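Local coordinates for orotidine 5'-phosphate decarboxylase (Streptomyces avermitilis, PDB 3V75), which probably catalyses the decarboxylation of orotidine 5'-phosphate to UMP, the last step of de novo UMP biosynthesis, at residues R120-I123 with G124-A128; R194-A197 with A198-A202; V269-G272 with V273-G277. All blocks are in the same frame, centred on the assembly; numbering follows the deposited sequence.

Contact 1: R120-I123 with G124-A128; sequences RGDI and GSTMA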
loop_
_atom_site.group_PDB
_atom_site.type_symbol
_atom_site.label_atom_id
_atom_site.label_comp_id
_atom_site.label_asym_id
_atom_site.label_seq_id
_atom_site.Cartn_x
_atom_site.Cartn_y
_atom_site.Cartn_z
ATOM N N ARG A 120 -0.319 -3.819 -0.089
ATOM C CA ARG A 120 1.058 -3.280 -0.025
ATOM C C ARG A 120 1.825 -3.668 -1.270
ATOM O O ARG A 120 1.587 -4.713 -1.885
ATOM C CB ARG A 120 1.794 -3.826 1.210
ATOM C CG ARG A 120 1.075 -3.522 2.538
ATOM C CD ARG A 120 0.850 -2.016 2.731
ATOM N NE ARG A 120 0.630 -1.665 4.154
ATOM C CZ ARG A 120 -0.417 -1.000 4.667
ATOM N NH1 ARG A 120 -1.435 -0.615 3.878
ATOM N NH2 ARG A 120 -0.421 -0.729 5.970
ATOM N N GLY A 121 2.812 -2.858 -1.616
ATOM C CA GLY A 121 3.657 -3.205 -2.749
ATOM C C GLY A 121 4.864 -2.288 -2.784
ATOM O O GLY A 121 4.712 -1.071 -2.950
ATOM N N ASP A 122 6.054 -2.863 -2.617
ATOM C CA ASP A 122 7.287 -2.082 -2.656
ATOM C C ASP A 122 8.435 -3.019 -3.098
ATOM O O ASP A 122 8.174 -4.122 -3.605
ATOM C CB ASP A 122 7.552 -1.426 -1.288
ATOM C CG ASP A 122 8.251 -0.069 -1.403
ATOM O OD1 ASP A 122 9.276 0.016 -2.140
ATOM O OD2 ASP A 122 7.770 0.912 -0.786
ATOM N N ILE A 123 9.681 -2.593 -2.909
ATOM C CA ILE A 123 10.825 -3.269 -3.516
ATOM C C ILE A 123 11.806 -3.744 -2.446
ATOM O O ILE A 123 12.022 -3.053 -1.429
ATOM C CB ILE A 123 11.542 -2.216 -4.410
ATOM C CG1 ILE A 123 10.695 -1.987 -5.686
ATOM C CG2 ILE A 123 12.967 -2.532 -4.729
ATOM C CD1 ILE A 123 10.984 -0.527 -6.246
ATOM N N GLY A 124 12.391 -4.931 -2.656
ATOM C CA GLY A 124 13.569 -5.322 -1.902
ATOM C C GLY A 124 13.328 -5.377 -0.420
ATOM O O GLY A 124 12.302 -5.939 0.034
ATOM N N SER A 125 14.236 -4.795 0.353
ATOM C CA SER A 125 14.098 -4.889 1.805
ATOM C C SER A 125 12.874 -4.142 2.288
ATOM O O SER A 125 12.438 -4.349 3.426
ATOM C CB SER A 125 15.359 -4.434 2.534
ATOM O OG SER A 125 15.599 -3.063 2.285
ATOM N N THR A 126 12.323 -3.248 1.462
ATOM C CA THR A 126 11.093 -2.572 1.877
ATOM C C THR A 126 9.905 -3.529 1.778
ATOM O O THR A 126 9.075 -3.597 2.674
ATOM C CB THR A 126 10.812 -1.319 1.014
ATOM O OG1 THR A 126 11.959 -0.468 1.042
ATOM C CG2 THR A 126 9.611 -0.565 1.592
HETATM N N MSE A 127 9.883 -4.305 0.700
HETATM C CA MSE A 127 8.914 -5.378 0.544
HETATM C C MSE A 127 9.084 -6.397 1.667
HETATM O O MSE A 127 8.101 -6.881 2.227
HETATM C CB MSE A 127 9.079 -6.059 -0.816
HETATM C CG MSE A 127 7.996 -7.076 -1.136
HETATM SE SE MSE A 127 6.271 -6.248 -1.510
HETATM C CE MSE A 127 5.489 -6.362 0.273
ATOM N N ALA A 128 10.334 -6.718 2.001
ATOM C CA ALA A 128 10.597 -7.637 3.103
ATOM C C ALA A 128 10.047 -7.102 4.418
ATOM O O ALA A 128 9.549 -7.861 5.250
ATOM C CB ALA A 128 12.102 -7.890 3.217
HETATM O O HOH W 1 11.435 1.245 -1.151
#
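Asp122, in the loop after the third strand of the TIM barrel, meets Thr126 on the first turn of helix 124-134. The methyl CG2 of Thr126 lies against the carboxylate, 3.3 Å from Asp122 CG, and the two side chains cross obliquely. One water lies 2.7 Å from Asp122 OD1, to which it donates, and 2.8 Å from Thr126 OG1. With OG1 beside the backbone N (chi1 -54°) and CG2 anti to it, the methyl of Thr126 faces the aspartate directly and the hydroxyl reaches it through the water. Met127, a selenomethionine whose chain is bent at chi2 and chi3, brings its SE to 3.5 Å from Asp122 O.

One shell out, the first turn is tied by Ile123 O, which accepts from Thr126 N at 2.9 Å and, weakly, from Met127 N. Gly124, at positive phi, makes the turn between them.

This stretch also belongs to the dimer interface. Asp122 OD2 forms a salt bridge with Lys119 of the second subunit, the predicted proton donor, consistent with the shared active sites of OMP decarboxylases; Gln85 of that subunit packs on Asp122 and Thr126. Within its own chain the carboxylate is also held by the next amide: Ile123 N donates to the anti lone pair of Asp122 OD1 over 2.7 Å.

Contact 2: R194-A197 with A198-A202; sequences RDVA and ATMLA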
loop_
_atom_site.group_PDB
_atom_site.type_symbol
_atom_site.label_atom_id
_atom_site.label_comp_id
_atom_site.label_asym_id
_atom_site.label_seq_id
_atom_site.Cartn_x
_atom_site.Cartn_y
_atom_site.Cartn_z
ATOM N N ARG A 194 -0.051 -11.105 -23.769
ATOM C CA ARG A 194 -0.860 -11.210 -22.539
ATOM C C ARG A 194 -1.049 -9.827 -21.927
ATOM O O ARG A 194 -0.103 -9.013 -21.955
ATOM C CB ARG A 194 -0.218 -12.167 -21.512
ATOM C CG ARG A 194 -0.207 -13.619 -22.070
ATOM C CD ARG A 194 0.524 -14.636 -21.223
ATOM N NE ARG A 194 1.816 -14.083 -20.869
ATOM C CZ ARG A 194 2.600 -14.545 -19.894
ATOM N NH1 ARG A 194 2.219 -15.612 -19.189
ATOM N NH2 ARG A 194 3.748 -13.912 -19.603
ATOM N N ASP A 195 -2.224 -9.542 -21.362
ATOM C CA ASP A 195 -2.350 -8.296 -20.624
ATOM C C ASP A 195 -1.765 -8.425 -19.227
ATOM O O ASP A 195 -1.301 -9.508 -18.834
ATOM C CB ASP A 195 -3.768 -7.676 -20.637
ATOM C CG ASP A 195 -4.800 -8.507 -19.938
ATOM O OD1 ASP A 195 -4.479 -9.457 -19.171
ATOM O OD2 ASP A 195 -6.021 -8.180 -20.144
ATOM N N VAL A 196 -1.760 -7.321 -18.486
ATOM C CA VAL A 196 -1.188 -7.297 -17.158
ATOM C C VAL A 196 -1.866 -8.305 -16.240
ATOM O O VAL A 196 -1.203 -9.067 -15.530
ATOM C CB VAL A 196 -1.223 -5.871 -16.590
ATOM C CG1 VAL A 196 -0.986 -5.880 -15.076
ATOM C CG2 VAL A 196 -0.177 -5.009 -17.334
ATOM N N ALA A 197 -3.211 -8.330 -16.256
ATOM C CA ALA A 197 -3.919 -9.276 -15.398
ATOM C C ALA A 197 -3.561 -10.717 -15.731
ATOM O O ALA A 197 -3.330 -11.527 -14.814
ATOM C CB ALA A 197 -5.455 -9.078 -15.522
ATOM N N ALA A 198 -3.579 -11.048 -17.017
ATOM C CA ALA A 198 -3.286 -12.420 -17.432
ATOM C C ALA A 198 -1.851 -12.809 -17.032
ATOM O O ALA A 198 -1.569 -13.975 -16.733
ATOM C CB ALA A 198 -3.486 -12.587 -18.942
ATOM N N THR A 199 -0.956 -11.827 -17.070
ATOM C CA THR A 199 0.432 -12.056 -16.706
ATOM C C THR A 199 0.498 -12.410 -15.234
ATOM O O THR A 199 1.194 -13.366 -14.852
ATOM C CB THR A 199 1.256 -10.771 -17.013
ATOM O OG1 THR A 199 1.220 -10.555 -18.425
ATOM C CG2 THR A 199 2.723 -10.929 -16.555
HETATM N N MSE A 200 -0.238 -11.669 -14.396
HETATM C CA MSE A 200 -0.245 -11.975 -12.967
HETATM C C MSE A 200 -0.838 -13.363 -12.700
HETATM O O MSE A 200 -0.321 -14.123 -11.876
HETATM C CB MSE A 200 -1.007 -10.909 -12.162
HETATM C CG MSE A 200 -0.438 -9.518 -12.314
HETATM SE SE MSE A 200 1.485 -9.478 -11.890
HETATM C CE MSE A 200 1.864 -7.730 -12.694
ATOM N N LEU A 201 -1.956 -13.675 -13.352
ATOM C CA LEU A 201 -2.561 -14.994 -13.168
ATOM C C LEU A 201 -1.585 -16.103 -13.554
ATOM O O LEU A 201 -1.478 -17.104 -12.842
ATOM C CB LEU A 201 -3.864 -15.124 -13.969
ATOM C CG LEU A 201 -4.980 -14.187 -13.508
ATOM C CD1 LEU A 201 -6.114 -14.215 -14.551
ATOM C CD2 LEU A 201 -5.505 -14.595 -12.114
ATOM N N ALA A 202 -0.878 -15.932 -14.673
ATOM C CA ALA A 202 0.089 -16.948 -15.088
ATOM C C ALA A 202 1.238 -17.095 -14.069
ATOM O O ALA A 202 1.707 -18.218 -13.809
ATOM C CB ALA A 202 0.649 -16.666 -16.485
HETATM O O HOH W 2 3.422 -14.554 -16.336
HETATM O O HOH W 3 3.243 -11.334 -20.101
#
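Asp195 is the N-cap of helix 196-207, one of the outer helices of the TIM barrel, and its side chain caps the amide of Ala198. The capping bond runs from Ala198 N to Asp195 OD1, 2.8 Å long and nearly straight at 164°, and it meets the oxygen almost along its C-O axis. Asp195 CG lies between the backbone N and the carbonyl carbon (chi1 65°), which folds the carboxylate back over the first turn. Its other oxygen, OD2, is held by the hydroxyl of Tyr231.

Further hydrogen bonds gather on Asp195 O. Thr199 N reaches it in the regular helical way, and Thr199 OG1 donates to it as well, over 2.8 Å, from 42° above the carbonyl plane. One carbonyl is therefore gripped by both the amide and the hydroxyl of a single residue. Met200 N and Leu201 N continue the ladder to Val196 O and Ala197 O.

Water joins Arg194 to the same turn. One molecule accepts weakly from Arg194 NH2 and donates to Thr199 OG1 at 2.7 Å; a second accepts weakly from Arg194 NH1 and donates to Thr199 O. The firmer partner of the guanidinium is Asp192, in a salt bridge through NE.

Among van der Waals contacts, Arg194 NH1 comes within 3.3 Å of Ala202 CB, while Thr199 OG1 lies over one face of the guanidinium. Val196 and Met200, a selenomethionine, run side by side, Val196 CG1 to Met200 CE 4.1 Å, and both pack on the second subunit, against its Tyr151 and Glu184 respectively.

The helix end and the Ala198 N-H would probably stabilise the charge of Asp195, while the Thr199 hydroxyl donates to the backbone and accepts from a water, using both capacities.

Contact 3: V269-G272 with V273-G277; sequences VSRG and VLRHG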
loop_
_atom_site.group_PDB
_atom_site.type_symbol
_atom_site.label_atom_id
_atom_site.label_comp_id
_atom_site.label_asym_id
_atom_site.label_seq_id
_atom_site.Cartn_x
_atom_site.Cartn_y
_atom_site.Cartn_z
ATOM N N VAL A 269 -17.983 -10.837 1.622
ATOM C CA VAL A 269 -19.167 -10.012 1.845
ATOM C C VAL A 269 -18.821 -8.933 2.877
ATOM O O VAL A 269 -18.249 -9.256 3.926
ATOM C CB VAL A 269 -20.325 -10.867 2.409
ATOM C CG1 VAL A 269 -21.584 -10.009 2.608
ATOM C CG2 VAL A 269 -20.643 -12.092 1.524
ATOM N N SER A 270 -19.203 -7.701 2.614
ATOM C CA SER A 270 -19.024 -6.643 3.586
ATOM C C SER A 270 -20.408 -6.193 4.114
ATOM O O SER A 270 -20.902 -6.759 5.095
ATOM C CB SER A 270 -18.231 -5.510 2.950
ATOM O OG SER A 270 -18.185 -4.404 3.827
ATOM N N ARG A 271 -21.041 -5.242 3.441
ATOM C CA ARG A 271 -22.323 -4.715 3.934
ATOM C C ARG A 271 -23.423 -5.782 4.148
ATOM O O ARG A 271 -24.195 -5.678 5.111
ATOM C CB ARG A 271 -22.845 -3.648 2.963
ATOM C CG ARG A 271 -24.120 -2.977 3.505
ATOM C CD ARG A 271 -24.586 -1.750 2.700
ATOM N NE ARG A 271 -25.756 -1.177 3.336
ATOM C CZ ARG A 271 -25.754 -0.562 4.516
ATOM N NH1 ARG A 271 -24.591 -0.357 5.173
ATOM N NH2 ARG A 271 -26.887 -0.117 5.037
ATOM N N GLY A 272 -23.488 -6.793 3.282
ATOM C CA GLY A 272 -24.528 -7.810 3.378
ATOM C C GLY A 272 -24.566 -8.488 4.730
ATOM O O GLY A 272 -25.643 -8.981 5.162
ATOM N N VAL A 273 -23.411 -8.568 5.400
ATOM C CA VAL A 273 -23.372 -9.058 6.780
ATOM C C VAL A 273 -23.308 -7.908 7.792
ATOM O O VAL A 273 -24.104 -7.850 8.744
ATOM C CB VAL A 273 -22.174 -10.036 7.011
ATOM C CG1 VAL A 273 -21.975 -10.332 8.485
ATOM C CG2 VAL A 273 -22.416 -11.345 6.229
ATOM N N LEU A 274 -22.377 -6.993 7.584
ATOM C CA LEU A 274 -22.103 -5.954 8.561
ATOM C C LEU A 274 -23.251 -5.001 8.834
ATOM O O LEU A 274 -23.330 -4.448 9.947
ATOM C CB LEU A 274 -20.849 -5.146 8.165
ATOM C CG LEU A 274 -19.556 -5.993 8.075
ATOM C CD1 LEU A 274 -18.409 -5.145 7.487
ATOM C CD2 LEU A 274 -19.123 -6.600 9.452
ATOM N N ARG A 275 -24.126 -4.772 7.851
ATOM C CA ARG A 275 -25.227 -3.834 8.116
ATOM C C ARG A 275 -26.155 -4.339 9.212
ATOM O O ARG A 275 -26.950 -3.555 9.750
ATOM C CB ARG A 275 -26.065 -3.568 6.868
ATOM C CG ARG A 275 -26.904 -4.742 6.384
ATOM C CD ARG A 275 -27.698 -4.292 5.163
ATOM N NE ARG A 275 -28.560 -5.332 4.617
ATOM C CZ ARG A 275 -29.786 -5.602 5.055
ATOM N NH1 ARG A 275 -30.275 -4.935 6.089
ATOM N NH2 ARG A 275 -30.499 -6.567 4.472
ATOM N N HIS A 276 -26.083 -5.632 9.534
ATOM C CA HIS A 276 -26.945 -6.209 10.572
ATOM C C HIS A 276 -26.450 -5.989 11.987
ATOM O O HIS A 276 -27.194 -6.222 12.939
ATOM C CB HIS A 276 -27.164 -7.687 10.308
ATOM C CG HIS A 276 -27.901 -7.924 9.037
ATOM N ND1 HIS A 276 -29.255 -7.717 8.933
ATOM C CD2 HIS A 276 -27.466 -8.292 7.805
ATOM C CE1 HIS A 276 -29.637 -7.975 7.689
ATOM N NE2 HIS A 276 -28.573 -8.326 6.984
ATOM N N GLY A 277 -25.211 -5.539 12.158
ATOM C CA GLY A 277 -24.745 -5.162 13.475
ATOM C C GLY A 277 -25.465 -3.901 13.934
ATOM O O GLY A 277 -26.080 -3.174 13.135
HETATM O O HOH W 4 -28.163 -9.213 4.302
#
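Val273 N, in the short helix 271-274 that follows the eighth and last strand of the TIM barrel, donates to Ser270 O from 43° above the carbonyl plane. Phe290 of helix 280-299 packs on the Val273 side chain. Val269 CG1 also approaches Val273 CG2, but Val269 has two conformers and this contact, made in one of them, is doubtful.

Leu274 N donates to Ser270 O over 2.9 Å, in the carbonyl plane and almost straight. Leu274 CD1 lies 3.7 Å from Ser270 OG, a hydroxyl that is itself hydrogen-bonded to Asp46.

At Arg275 the amide bonds to Arg271 O. Arg275 CG, placed between its backbone N and carbonyl carbon (chi1 69°), comes 3.1 Å from Arg271 O. Arg275 CB lies over the centre of the Arg271 guanidinium, 3.8 Å above its plane.

His276 turns the edge of its ring to Gly272 O, which lies in the ring plane, 3.3 Å from His276 CD2. A water donates to Gly272 O and hydrogen-bonds to His276 NE2 at 2.9 Å. One face of the imidazole lies against Arg275 CG, and His276 CE1 lies over one face of the Arg275 guanidinium, offset toward its rim.

Arg271 NE and Arg275 NE, of like charge, are 5.2 Å apart. The nearby Arg275 guanidinium would probably disfavour protonation of His276.

Overall arrangement
All three contacts lie within one TIM barrel and follow one another along the chain. Contact 1 comes directly after strand 113-120, contact 2 opens helix 196-207 between strands 170-176 and 217-221, and contact 3 follows strand 265-269, which closes the barrel beside strand 42-45. The centres of contacts 1 and 2 are 21 Å apart, and both touch the second subunit. Contact 3 lies on the opposite side of the chain's centre from each, about 33 and 32 Å away by centres, and meets no other chain of the assembly. Dimerisation therefore engages two of these helix starts, the first close to the predicted proton donor Lys119 of its own chain and bonded to that of the second subunit.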